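Local structure of Alpha/beta hydrolase (Streptomyces albidoflavus, 6KSU) at residues I142-D145 and E146-G149; P210-L213 and H214-R217; D274-F278 and A279-L283; A288-A291 and M292-C295. The protein probably closes non-ribosomal peptides into macrolactams by joining residues of opposite chirality, as a cyclase related to penicillin-binding proteins and beta-lactamases. One frame throughout, in Å; residues are numbered along the deposited sequence.

Contact 1. Residues I142-D145 and E146-G149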
ATOM      1  N   ILE A 142     -15.308   3.880  -0.464  1.00 43.04           N
ATOM      2  CA  ILE A 142     -16.615   4.477  -0.200  1.00 47.58           C
ATOM      3  C   ILE A 142     -16.665   5.840  -0.884  1.00 55.48           C
ATOM      4  O   ILE A 142     -15.777   6.673  -0.668  1.00 54.68           O
ATOM      5  CB  ILE A 142     -16.872   4.637   1.312  1.00 46.65           C
ATOM      6  CG1 ILE A 142     -17.250   3.306   1.945  1.00 45.57           C
ATOM      7  CG2 ILE A 142     -17.964   5.651   1.576  1.00 51.68           C
ATOM      8  CD1 ILE A 142     -17.440   3.398   3.440  1.00 44.03           C
ATOM      9  N   GLU A 143     -17.698   6.069  -1.704  1.00 55.43           N
ATOM     10  CA  GLU A 143     -17.934   7.378  -2.311  1.00 53.39           C
ATOM     11  C   GLU A 143     -17.990   8.467  -1.252  1.00 55.02           C
ATOM     12  O   GLU A 143     -18.916   8.501  -0.435  1.00 56.90           O
ATOM     13  CB  GLU A 143     -19.239   7.386  -3.115  1.00 55.36           C
ATOM     14  CG  GLU A 143     -19.500   8.629  -4.008  1.00 62.26           C
ATOM     15  CD  GLU A 143     -19.942   9.909  -3.254  1.00 65.10           C
ATOM     16  OE1 GLU A 143     -21.162  10.107  -3.011  1.00 60.57           O
ATOM     17  OE2 GLU A 143     -19.066  10.754  -2.961  1.00 62.86           O
ATOM     18  N   TYR A 144     -17.009   9.357  -1.247  1.00 49.84           N
ATOM     19  CA  TYR A 144     -17.169  10.618  -0.548  1.00 51.60           C
ATOM     20  C   TYR A 144     -16.511  11.723  -1.358  1.00 53.29           C
ATOM     21  O   TYR A 144     -15.703  12.506  -0.858  1.00 51.25           O
ATOM     22  CB  TYR A 144     -16.642  10.580   0.881  1.00 46.22           C
ATOM     23  CG  TYR A 144     -17.266  11.693   1.674  1.00 47.42           C
ATOM     24  CD1 TYR A 144     -18.642  11.844   1.699  1.00 49.50           C
ATOM     25  CD2 TYR A 144     -16.488  12.637   2.329  1.00 43.74           C
ATOM     26  CE1 TYR A 144     -19.237  12.883   2.386  1.00 51.77           C
ATOM     27  CE2 TYR A 144     -17.076  13.680   3.027  1.00 47.60           C
ATOM     28  CZ  TYR A 144     -18.456  13.796   3.050  1.00 48.37           C
ATOM     29  OH  TYR A 144     -19.056  14.833   3.732  1.00 52.03           O
ATOM     30  N   ASP A 145     -16.877  11.803  -2.637  1.00 53.82           N
ATOM     31  CA  ASP A 145     -16.507  12.944  -3.461  1.00 54.70           C
ATOM     32  C   ASP A 145     -17.185  14.220  -3.001  1.00 54.91           C
ATOM     33  O   ASP A 145     -16.952  15.289  -3.578  1.00 57.37           O
ATOM     34  CB  ASP A 145     -16.836  12.647  -4.921  1.00 60.15           C
ATOM     35  CG  ASP A 145     -16.009  11.502  -5.470  1.00 61.38           C
ATOM     36  OD1 ASP A 145     -14.820  11.399  -5.089  1.00 59.32           O
ATOM     37  OD2 ASP A 145     -16.542  10.709  -6.275  1.00 67.17           O
ATOM     38  N   GLU A 146     -17.990  14.121  -1.951  1.00 53.44           N
ATOM     39  CA  GLU A 146     -18.676  15.237  -1.333  1.00 49.41           C
ATOM     40  C   GLU A 146     -17.796  15.994  -0.324  1.00 52.15           C
ATOM     41  O   GLU A 146     -18.228  17.035   0.185  1.00 51.96           O
ATOM     42  CB  GLU A 146     -19.968  14.686  -0.697  1.00 54.01           C
ATOM     43  CG  GLU A 146     -21.126  14.428  -1.724  1.00 51.08           C
ATOM     44  CD  GLU A 146     -21.478  12.942  -2.009  1.00 65.05           C
ATOM     45  OE1 GLU A 146     -21.320  12.073  -1.126  1.00 67.14           O
ATOM     46  OE2 GLU A 146     -21.953  12.638  -3.132  1.00 65.06           O
ATOM     47  N   MET A 147     -16.563  15.534  -0.064  1.00 48.82           N
ATOM     48  CA  MET A 147     -15.652  16.200   0.869  1.00 43.96           C
ATOM     49  C   MET A 147     -14.967  17.388   0.215  1.00 47.36           C
ATOM     50  O   MET A 147     -14.417  17.269  -0.885  1.00 44.74           O
ATOM     51  CB  MET A 147     -14.576  15.232   1.371  1.00 39.09           C
ATOM     52  CG  MET A 147     -13.498  15.879   2.265  1.00 40.09           C
ATOM     53  SD  MET A 147     -12.393  14.685   3.080  1.00 34.72           S
ATOM     54  CE  MET A 147     -11.114  15.759   3.753  1.00 30.71           C
ATOM     55  N   ARG A 148     -14.927  18.506   0.917  1.00 48.10           N
ATOM     56  CA  ARG A 148     -14.297  19.660   0.283  1.00 51.95           C
ATOM     57  C   ARG A 148     -13.219  20.323   1.128  1.00 49.87           C
ATOM     58  O   ARG A 148     -12.213  20.769   0.575  1.00 53.91           O
ATOM     59  CB  ARG A 148     -15.360  20.692  -0.093  1.00 56.02           C
ATOM     60  CG  ARG A 148     -15.636  20.738  -1.586  1.00 62.91           C
ATOM     61  CD  ARG A 148     -16.962  21.402  -1.892  1.00 62.50           C
ATOM     62  NE  ARG A 148     -17.442  21.050  -3.225  1.00 70.21           N
ATOM     63  CZ  ARG A 148     -18.375  20.135  -3.465  1.00 72.27           C
ATOM     64  NH1 ARG A 148     -18.935  19.474  -2.458  1.00 69.29           N
ATOM     65  NH2 ARG A 148     -18.747  19.882  -4.714  1.00 76.18           N
ATOM     66  N   GLY A 149     -13.397  20.411   2.439  1.00 50.08           N
ATOM     67  CA  GLY A 149     -12.416  21.059   3.280  1.00 48.30           C
ATOM     68  C   GLY A 149     -11.355  20.086   3.747  1.00 44.09           C
ATOM     69  O   GLY A 149     -11.305  18.937   3.294  1.00 36.35           O
TER

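Contact 2. Residues P210-L213 and H214-R217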
ATOM      1  N   PRO A 210       6.757  19.129   2.458  1.00 26.04           N
ATOM      2  CA  PRO A 210       5.423  18.540   2.303  1.00 26.44           C
ATOM      3  C   PRO A 210       4.830  18.826   0.932  1.00 30.39           C
ATOM      4  O   PRO A 210       4.878  19.951   0.441  1.00 29.47           O
ATOM      5  CB  PRO A 210       4.603  19.220   3.409  1.00 26.14           C
ATOM      6  CG  PRO A 210       5.634  19.828   4.347  1.00 25.97           C
ATOM      7  CD  PRO A 210       6.775  20.207   3.468  1.00 24.46           C
ATOM      8  N   ALA A 211       4.232  17.803   0.335  1.00 24.11           N
ATOM      9  CA  ALA A 211       3.503  17.985  -0.903  1.00 24.80           C
ATOM     10  C   ALA A 211       2.403  16.932  -0.964  1.00 24.18           C
ATOM     11  O   ALA A 211       2.539  15.827  -0.420  1.00 18.05           O
ATOM     12  CB  ALA A 211       4.442  17.900  -2.110  1.00 21.62           C
ATOM     13  N   PHE A 212       1.302  17.293  -1.615  1.00 21.58           N
ATOM     14  CA  PHE A 212       0.115  16.463  -1.630  1.00 23.15           C
ATOM     15  C   PHE A 212      -0.460  16.460  -3.034  1.00 24.35           C
ATOM     16  O   PHE A 212      -0.296  17.429  -3.779  1.00 17.86           O
ATOM     17  CB  PHE A 212      -0.940  16.975  -0.646  1.00 22.09           C
ATOM     18  CG  PHE A 212      -0.416  17.175   0.762  1.00 27.20           C
ATOM     19  CD1 PHE A 212      -0.487  16.153   1.698  1.00 23.52           C
ATOM     20  CD2 PHE A 212       0.152  18.388   1.145  1.00 27.78           C
ATOM     21  CE1 PHE A 212      -0.008  16.336   2.987  1.00 26.95           C
ATOM     22  CE2 PHE A 212       0.632  18.576   2.426  1.00 23.26           C
ATOM     23  CZ  PHE A 212       0.552  17.544   3.350  1.00 28.27           C
ATOM     24  N   LEU A 213      -1.126  15.350  -3.387  1.00 25.66           N
ATOM     25  CA  LEU A 213      -1.976  15.322  -4.572  1.00 28.12           C
ATOM     26  C   LEU A 213      -2.963  16.481  -4.546  1.00 27.89           C
ATOM     27  O   LEU A 213      -3.077  17.239  -5.513  1.00 28.73           O
ATOM     28  CB  LEU A 213      -2.716  13.975  -4.664  1.00 23.41           C
ATOM     29  CG  LEU A 213      -1.765  12.824  -4.975  1.00 24.97           C
ATOM     30  CD1 LEU A 213      -2.498  11.458  -5.128  1.00 20.91           C
ATOM     31  CD2 LEU A 213      -0.961  13.204  -6.254  1.00 24.88           C
ATOM     32  N   HIS A 214      -3.670  16.648  -3.434  1.00 28.51           N
ATOM     33  CA  HIS A 214      -4.588  17.766  -3.250  1.00 28.58           C
ATOM     34  C   HIS A 214      -4.456  18.310  -1.844  1.00 30.71           C
ATOM     35  O   HIS A 214      -4.585  17.558  -0.870  1.00 32.67           O
ATOM     36  CB  HIS A 214      -6.043  17.346  -3.491  1.00 32.68           C
ATOM     37  CG  HIS A 214      -6.259  16.634  -4.788  1.00 38.79           C
ATOM     38  ND1 HIS A 214      -6.168  17.272  -6.008  1.00 39.65           N
ATOM     39  CD2 HIS A 214      -6.568  15.341  -5.057  1.00 35.95           C
ATOM     40  CE1 HIS A 214      -6.410  16.401  -6.973  1.00 39.00           C
ATOM     41  NE2 HIS A 214      -6.656  15.223  -6.424  1.00 37.65           N
ATOM     42  N   ASP A 215      -4.244  19.615  -1.745  1.00 32.19           N
ATOM     43  CA  ASP A 215      -4.203  20.313  -0.462  1.00 32.06           C
ATOM     44  C   ASP A 215      -5.396  21.256  -0.373  1.00 32.09           C
ATOM     45  O   ASP A 215      -5.398  22.309  -1.038  1.00 33.71           O
ATOM     46  CB  ASP A 215      -2.887  21.078  -0.313  1.00 27.83           C
ATOM     47  CG  ASP A 215      -2.661  21.592   1.095  1.00 28.90           C
ATOM     48  OD1 ASP A 215      -3.630  21.610   1.876  1.00 27.96           O
ATOM     49  OD2 ASP A 215      -1.523  22.020   1.419  1.00 32.73           O
ATOM     50  N   PRO A 216      -6.429  20.937   0.412  1.00 36.94           N
ATOM     51  CA  PRO A 216      -7.609  21.811   0.496  1.00 34.79           C
ATOM     52  C   PRO A 216      -7.438  23.017   1.406  1.00 32.02           C
ATOM     53  O   PRO A 216      -8.399  23.773   1.574  1.00 37.66           O
ATOM     54  CB  PRO A 216      -8.694  20.869   1.047  1.00 30.87           C
ATOM     55  CG  PRO A 216      -7.930  19.887   1.878  1.00 37.02           C
ATOM     56  CD  PRO A 216      -6.557  19.738   1.258  1.00 33.04           C
ATOM     57  N   ARG A 217      -6.269  23.219   2.002  1.00 31.20           N
ATOM     58  CA  ARG A 217      -6.166  24.384   2.873  1.00 35.48           C
ATOM     59  C   ARG A 217      -5.694  25.596   2.080  1.00 38.17           C
ATOM     60  O   ARG A 217      -4.918  25.457   1.129  1.00 40.10           O
ATOM     61  CB  ARG A 217      -5.189  24.119   4.019  1.00 32.80           C
ATOM     62  CG  ARG A 217      -5.425  22.832   4.802  1.00 27.65           C
ATOM     63  CD  ARG A 217      -4.155  22.412   5.536  1.00 30.60           C
ATOM     64  NE  ARG A 217      -3.059  22.193   4.591  1.00 26.47           N
ATOM     65  CZ  ARG A 217      -1.778  22.072   4.922  1.00 26.52           C
ATOM     66  NH1 ARG A 217      -1.401  22.167   6.195  1.00 25.40           N
ATOM     67  NH2 ARG A 217      -0.870  21.866   3.969  1.00 24.87           N
TER

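Contact 3. Residues D274-F278 and A279-L283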
ATOM      1  N   ASP A 274      20.456   0.480  13.536  1.00 29.98           N
ATOM      2  CA  ASP A 274      21.362   1.586  13.819  1.00 29.95           C
ATOM      3  C   ASP A 274      20.637   2.912  14.068  1.00 31.03           C
ATOM      4  O   ASP A 274      21.234   3.978  13.875  1.00 42.16           O
ATOM      5  CB  ASP A 274      22.367   1.734  12.669  1.00 32.23           C
ATOM      6  CG  ASP A 274      21.712   2.205  11.371  1.00 32.68           C
ATOM      7  OD1 ASP A 274      20.461   2.281  11.318  1.00 32.81           O
ATOM      8  OD2 ASP A 274      22.448   2.505  10.400  1.00 31.16           O
ATOM      9  N   ARG A 275      19.375   2.870  14.490  1.00 28.08           N
ATOM     10  CA  ARG A 275      18.567   4.079  14.619  1.00 31.44           C
ATOM     11  C   ARG A 275      19.144   5.092  15.612  1.00 33.30           C
ATOM     12  O   ARG A 275      18.750   6.264  15.576  1.00 24.17           O
ATOM     13  CB  ARG A 275      17.144   3.708  15.047  1.00 28.33           C
ATOM     14  CG  ARG A 275      17.100   3.150  16.464  1.00 34.71           C
ATOM     15  CD  ARG A 275      15.694   2.899  16.989  1.00 31.81           C
ATOM     16  NE  ARG A 275      15.240   3.944  17.906  1.00 35.46           N
ATOM     17  CZ  ARG A 275      14.134   4.659  17.715  1.00 35.57           C
ATOM     18  NH1 ARG A 275      13.375   4.422  16.651  1.00 36.34           N
ATOM     19  NH2 ARG A 275      13.765   5.590  18.584  1.00 33.99           N
ATOM     20  N   LYS A 276      20.039   4.677  16.515  1.00 35.75           N
ATOM     21  CA  LYS A 276      20.608   5.655  17.446  1.00 39.18           C
ATOM     22  C   LYS A 276      21.559   6.628  16.745  1.00 41.03           C
ATOM     23  O   LYS A 276      21.858   7.686  17.302  1.00 44.02           O
ATOM     24  CB  LYS A 276      21.322   4.959  18.615  1.00 40.43           C
ATOM     25  CG  LYS A 276      20.437   4.049  19.494  1.00 51.68           C
ATOM     26  CD  LYS A 276      19.421   4.813  20.349  1.00 55.02           C
ATOM     27  CE  LYS A 276      18.032   4.166  20.300  1.00 52.39           C
ATOM     28  NZ  LYS A 276      17.023   4.942  21.096  1.00 49.41           N
ATOM     29  N   THR A 277      22.025   6.306  15.534  1.00 42.98           N
ATOM     30  CA  THR A 277      22.813   7.245  14.745  1.00 38.75           C
ATOM     31  C   THR A 277      21.959   8.281  14.032  1.00 42.47           C
ATOM     32  O   THR A 277      22.505   9.262  13.516  1.00 39.98           O
ATOM     33  CB  THR A 277      23.641   6.520  13.683  1.00 36.60           C
ATOM     34  OG1 THR A 277      22.781   6.111  12.610  1.00 41.02           O
ATOM     35  CG2 THR A 277      24.353   5.308  14.272  1.00 39.94           C
ATOM     36  N   PHE A 278      20.649   8.083  13.961  1.00 36.29           N
ATOM     37  CA  PHE A 278      19.765   9.024  13.287  1.00 32.96           C
ATOM     38  C   PHE A 278      19.358  10.106  14.285  1.00 37.37           C
ATOM     39  O   PHE A 278      18.826   9.797  15.359  1.00 44.07           O
ATOM     40  CB  PHE A 278      18.548   8.293  12.721  1.00 33.47           C
ATOM     41  CG  PHE A 278      17.649   9.160  11.905  1.00 30.61           C
ATOM     42  CD1 PHE A 278      18.097   9.726  10.728  1.00 32.00           C
ATOM     43  CD2 PHE A 278      16.353   9.413  12.316  1.00 29.61           C
ATOM     44  CE1 PHE A 278      17.260  10.529   9.966  1.00 32.78           C
ATOM     45  CE2 PHE A 278      15.517  10.222  11.569  1.00 35.33           C
ATOM     46  CZ  PHE A 278      15.974  10.784  10.388  1.00 27.36           C
ATOM     47  N   ALA A 279      19.610  11.374  13.934  1.00 33.41           N
ATOM     48  CA  ALA A 279      19.405  12.453  14.898  1.00 37.84           C
ATOM     49  C   ALA A 279      17.947  12.576  15.319  1.00 37.97           C
ATOM     50  O   ALA A 279      17.654  13.019  16.434  1.00 37.50           O
ATOM     51  CB  ALA A 279      19.893  13.778  14.323  1.00 38.00           C
ATOM     52  N   GLN A 280      17.012  12.189  14.454  1.00 41.18           N
ATOM     53  CA  GLN A 280      15.599  12.342  14.765  1.00 40.22           C
ATOM     54  C   GLN A 280      14.947  11.019  15.174  1.00 37.79           C
ATOM     55  O   GLN A 280      13.747  10.826  14.964  1.00 39.60           O
ATOM     56  CB  GLN A 280      14.873  12.973  13.577  1.00 40.51           C
ATOM     57  CG  GLN A 280      15.163  14.450  13.371  1.00 42.77           C
ATOM     58  CD  GLN A 280      16.557  14.707  12.810  1.00 51.71           C
ATOM     59  OE1 GLN A 280      17.025  13.981  11.925  1.00 50.70           O
ATOM     60  NE2 GLN A 280      17.229  15.743  13.328  1.00 41.27           N
ATOM     61  N   HIS A 281      15.712  10.106  15.775  1.00 36.13           N
ATOM     62  CA  HIS A 281      15.131   8.834  16.186  1.00 36.91           C
ATOM     63  C   HIS A 281      14.093   9.001  17.298  1.00 38.78           C
ATOM     64  O   HIS A 281      13.154   8.202  17.378  1.00 34.52           O
ATOM     65  CB  HIS A 281      16.234   7.852  16.603  1.00 38.13           C
ATOM     66  CG  HIS A 281      16.876   8.161  17.927  1.00 43.84           C
ATOM     67  ND1 HIS A 281      16.368   7.707  19.129  1.00 43.33           N
ATOM     68  CD2 HIS A 281      18.013   8.832  18.230  1.00 38.58           C
ATOM     69  CE1 HIS A 281      17.147   8.115  20.117  1.00 46.23           C
ATOM     70  NE2 HIS A 281      18.153   8.796  19.597  1.00 43.68           N
ATOM     71  N   ASP A 282      14.221  10.033  18.148  1.00 43.63           N
ATOM     72  CA  ASP A 282      13.219  10.272  19.191  1.00 38.07           C
ATOM     73  C   ASP A 282      11.829  10.474  18.603  1.00 40.32           C
ATOM     74  O   ASP A 282      10.828  10.282  19.308  1.00 37.13           O
ATOM     75  CB  ASP A 282      13.580  11.505  20.035  1.00 43.83           C
ATOM     76  CG  ASP A 282      14.597  11.204  21.149  1.00 59.67           C
ATOM     77  OD1 ASP A 282      15.798  11.515  20.956  1.00 60.76           O
ATOM     78  OD2 ASP A 282      14.200  10.698  22.228  1.00 65.05           O
ATOM     79  N   LEU A 283      11.755  10.851  17.320  1.00 35.87           N
ATOM     80  CA  LEU A 283      10.481  11.140  16.670  1.00 37.04           C
ATOM     81  C   LEU A 283       9.581   9.913  16.594  1.00 38.79           C
ATOM     82  O   LEU A 283       8.348  10.037  16.599  1.00 35.11           O
ATOM     83  CB  LEU A 283      10.748  11.679  15.271  1.00 36.02           C
ATOM     84  CG  LEU A 283       9.682  12.580  14.689  1.00 43.32           C
ATOM     85  CD1 LEU A 283       9.577  13.834  15.532  1.00 36.78           C
ATOM     86  CD2 LEU A 283      10.075  12.922  13.267  1.00 48.99           C
TER

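Contact 4. Residues A288-A291 and M292-C295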
ATOM      1  N   ALA A 288       7.316   1.833  19.269  1.00 32.63           N
ATOM      2  CA  ALA A 288       6.410   2.030  18.140  1.00 32.07           C
ATOM      3  C   ALA A 288       6.948   1.364  16.872  1.00 31.28           C
ATOM      4  O   ALA A 288       6.204   0.685  16.155  1.00 23.73           O
ATOM      5  CB  ALA A 288       6.178   3.523  17.923  1.00 27.30           C
ATOM      6  N   VAL A 289       8.242   1.535  16.599  1.00 36.15           N
ATOM      7  CA  VAL A 289       8.883   0.878  15.460  1.00 29.57           C
ATOM      8  C   VAL A 289       8.608  -0.622  15.479  1.00 31.50           C
ATOM      9  O   VAL A 289       8.278  -1.231  14.448  1.00 25.07           O
ATOM     10  CB  VAL A 289      10.396   1.168  15.472  1.00 28.24           C
ATOM     11  CG1 VAL A 289      11.137   0.150  14.670  1.00 27.80           C
ATOM     12  CG2 VAL A 289      10.666   2.525  14.917  1.00 35.76           C
ATOM     13  N   LEU A 290       8.771  -1.241  16.651  1.00 28.99           N
ATOM     14  CA  LEU A 290       8.575  -2.682  16.764  1.00 34.02           C
ATOM     15  C   LEU A 290       7.115  -3.053  16.557  1.00 27.00           C
ATOM     16  O   LEU A 290       6.809  -4.068  15.921  1.00 39.58           O
ATOM     17  CB  LEU A 290       9.074  -3.178  18.122  1.00 35.20           C
ATOM     18  CG  LEU A 290       8.895  -4.681  18.359  1.00 41.01           C
ATOM     19  CD1 LEU A 290       9.668  -5.510  17.338  1.00 43.08           C
ATOM     20  CD2 LEU A 290       9.267  -5.070  19.791  1.00 40.17           C
ATOM     21  N   ALA A 291       6.202  -2.215  17.042  1.00 29.75           N
ATOM     22  CA  ALA A 291       4.776  -2.455  16.833  1.00 32.72           C
ATOM     23  C   ALA A 291       4.388  -2.385  15.349  1.00 28.83           C
ATOM     24  O   ALA A 291       3.656  -3.256  14.845  1.00 22.13           O
ATOM     25  CB  ALA A 291       3.978  -1.450  17.654  1.00 23.14           C
ATOM     26  N   MET A 292       4.865  -1.352  14.633  1.00 25.12           N
ATOM     27  CA  MET A 292       4.594  -1.232  13.195  1.00 23.74           C
ATOM     28  C   MET A 292       5.053  -2.461  12.432  1.00 22.73           C
ATOM     29  O   MET A 292       4.424  -2.853  11.438  1.00 23.15           O
ATOM     30  CB  MET A 292       5.281   0.014  12.638  1.00 23.38           C
ATOM     31  CG  MET A 292       4.692   1.256  13.223  1.00 22.77           C
ATOM     32  SD  MET A 292       5.186   2.745  12.385  1.00 24.51           S
ATOM     33  CE  MET A 292       4.656   2.357  10.699  1.00 20.59           C
ATOM     34  N   ARG A 293       6.139  -3.072  12.899  1.00 22.04           N
ATOM     35  CA  ARG A 293       6.750  -4.254  12.318  1.00 28.26           C
ATOM     36  C   ARG A 293       6.096  -5.561  12.776  1.00 28.19           C
ATOM     37  O   ARG A 293       6.243  -6.582  12.100  1.00 36.60           O
ATOM     38  CB  ARG A 293       8.230  -4.266  12.711  1.00 32.10           C
ATOM     39  CG  ARG A 293       9.087  -5.206  11.949  1.00 33.42           C
ATOM     40  CD  ARG A 293      10.529  -4.739  11.923  1.00 32.34           C
ATOM     41  NE  ARG A 293      11.279  -4.808  13.183  1.00 31.78           N
ATOM     42  CZ  ARG A 293      12.009  -3.808  13.680  1.00 37.66           C
ATOM     43  NH1 ARG A 293      12.067  -2.633  13.064  1.00 36.92           N
ATOM     44  NH2 ARG A 293      12.670  -3.975  14.811  1.00 40.05           N
ATOM     45  N   THR A 294       5.414  -5.575  13.919  1.00 27.61           N
ATOM     46  CA  THR A 294       4.908  -6.834  14.471  1.00 35.55           C
ATOM     47  C   THR A 294       3.595  -7.220  13.788  1.00 35.23           C
ATOM     48  O   THR A 294       2.591  -6.511  13.905  1.00 32.56           O
ATOM     49  CB  THR A 294       4.722  -6.735  15.985  1.00 35.04           C
ATOM     50  OG1 THR A 294       5.965  -6.371  16.582  1.00 34.17           O
ATOM     51  CG2 THR A 294       4.264  -8.082  16.570  1.00 30.96           C
ATOM     52  N   CYS A 295       3.603  -8.338  13.073  1.00 21.28           N
ATOM     53  CA  CYS A 295       2.445  -8.705  12.278  1.00 26.79           C
ATOM     54  C   CYS A 295       1.311  -9.237  13.156  1.00 31.82           C
ATOM     55  O   CYS A 295       1.530  -9.791  14.238  1.00 30.15           O
ATOM     56  CB  CYS A 295       2.828  -9.742  11.224  1.00 24.79           C
ATOM     57  SG  CYS A 295       3.965  -9.054   9.964  1.00 30.17           S
TER

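Contact 1. Residues I142-D145 and E146-G149
Tyr-144 O receives two donors: Met-147 N, 3.2 Å from Tyr-144 O with an N-H angle of 160°, and, more weakly, the hydroxyl of Ser-250 from a later loop. The N-H of Met-147 approaches from above the carbonyl plane and not along a lone pair. This bond closes a type I beta turn from Tyr-144 to Met-147 in the surface loop between helices 128-132 and 153-160. Asp-145 and Glu-146 occupy the two corners, where acidic side chains suit an exposed bend. The ring of Tyr-144 folds back against the turn. Its CG lies opposite the backbone N (chi1 -160°), which sets one ring face over the peptide between Glu-146 and Met-147, with Met-147 N 3.6 Å above the plane of the Tyr-144 ring, toward the rim. Beside this peptide, Met-147 CB packs 3.4 Å from Tyr-144 CD2, while Glu-146 CB lies 3.6 Å from Tyr-144 CE1. Met-147, the buried member, then runs out fully extended and away from the ring to meet Tyr-152 and Leu-249, as befits a long, flexible apolar chain. On the exposed side, the bent chains of Glu-143 and Glu-146 bring their carboxylates together with planes 84° apart. Glu-143 OE1 stands 2.7 Å from Glu-146 OE2, so close that one of the two acids probably holds a proton.

Contact 2. Residues P210-L213 and H214-R217
The phenyl ring of Phe-212 lies beside the charged pair Asp-215 and Arg-217, and this is an apolar-to-polar contact at moderate range. Arg-217 NH2 comes 3.9 Å from Phe-212 CE2, and Asp-215 OD2 lies 4.0 Å from Phe-212 CD2. The guanidinium plane is turned 79° from the ring, so the two groups do not stack flat. Trp-195 of helix 194-206 meets the same phenyl ring, a bulky aromatic neighbour for a large apolar side chain. The imidazole of His-214 turns back over its own preceding peptide, with Leu-213 O over one face, and Leu-213 CB lies 4.1 Å from His-214 CD2.

The salt bridge lies within 214-217. Arg-217 grips Asp-215 side-on, NE and NH2 each taking a different oxygen. Arg-217 NE reaches the syn lone pair of Asp-215 OD1 at 2.8 Å, and Arg-217 NH2 forms the salt bridge to Asp-215 OD2 at 2.6 Å. Both oxygens lie close to the guanidinium plane, which fixes the rotation of the arginine's end. The bend at chi3 (-60°) turns the guanidinium back to its partner.

Other bonds tie both segments to the body of the domain: Trp-195 NE1 donates to His-214 O, and backbone bonds join Ala-211 to Val-258 and Leu-213 to Gly-256. Asp-215 OD1 also accepts the backbone N of Arg-217 at 3.1 Å, from above the carboxylate plane. A carboxylate that takes the N-H two residues on, across Pro-216, makes an Asx turn.

Contact 3. Residues D274-F278 and A279-L283
His-281 stands among three residues of 274-278. Lys-276 lays its CD 4.0 Å above one face of the imidazole of His-281, and Lys-276 NZ ends 3.3 Å from His-281 CE1. At the ring's edge, near its plane, are Phe-278 O, 3.1 Å from His-281 CD2, and the guanidinium nitrogen Arg-275 NH2. That guanidinium is turned 75° from the imidazole and has His-281 CB over one face; Arg-275 NH2 also lies 2.9 Å from His-281 O. A chi1 of 73° wedges the imidazole between its own backbone N and carbonyl carbon, and points it back at these partners.

Phe-278 meets Gln-280 across a right angle: Gln-280 CB approaches Phe-278 CE2 at 3.5 Å, and Gln-280 OE1 sits over the ring's rim.

What positions the groups lies one shell out. Arg-275 NH1 donates to Leu-284 O and Pro-270 O, carbonyls on both sides of the segment, a suitable task for a buried arginine. Asp-274 O accepts both the N and the hydroxyl of Thr-277. His-281 N donates to Phe-278 O at 3.2 Å, completing a type I beta turn that links two short 3-10 segments between helices 261-268 and 286-293.

Contact 4. Residues A288-A291 and M292-C295
The last turn of helix 286-293 and its exit into the loop form this contact, a helix C-terminus in which regular bonding gives way to tighter, mixed bonding. Met-292 N still donates to Ala-288 O in helical fashion, 2.9 Å long and 170° at the hydrogen. Arg-293 N follows to Val-289 O at 3.2 Å, less straight. After that Leu-290 O collects several donors. Thr-294 OG1 reaches Leu-290 O at 2.5 Å from above the carbonyl plane, a modelled distance unusually short and perhaps somewhat in error, whereas the N-H groups of Thr-294 and Arg-293 add only weak bonds to it. Thr-294 N goes more firmly to Ala-291 O, 3.1 Å away and three residues back, as in a 3-10 turn. Thr-294 suits the exit because its OG1, placed beside its own backbone N (chi1 -57°), can serve a carbonyl at the helix end. Arg-293 folds back along the helix, so that Val-289 O faces one side of its guanidinium and Arg-293 NH1 comes 3.3 Å from Val-289 CG1; the same NH1 is weakly bonded to His-271 O. The small side chains of Ala-288 and Ala-291 allow close approach to helix 85-98, at Cys-98 and Met-94, and Met-292 packs there on Ala-90 and Met-94, while its backbone bonds to Leu-310, between strands 307-308 and 313-315.

In the fold
All four contacts lie in the beta-lactamase-like part, in chain order 1 to 4, and none in the C-terminal barrel. Contacts 1 and 2 are neighbours at the surface, their centres 15 Å apart; Arg-148 O and Gly-149 O pack on the ring of Pro-216. The centres of contacts 3 and 4 are 16 Å apart, and the two touch where Arg-275 NH1 packs on Val-289; contact 3 leads into helix 286-293, and contact 4 covers its last turns and exit. The two pairs are well separated: contacts 1 and 3 are 38 Å apart between centres. Helix 85-98, against which contact 4 packs, probably begins at the SxxK motif that carries the nucleophile in penicillin-binding proteins.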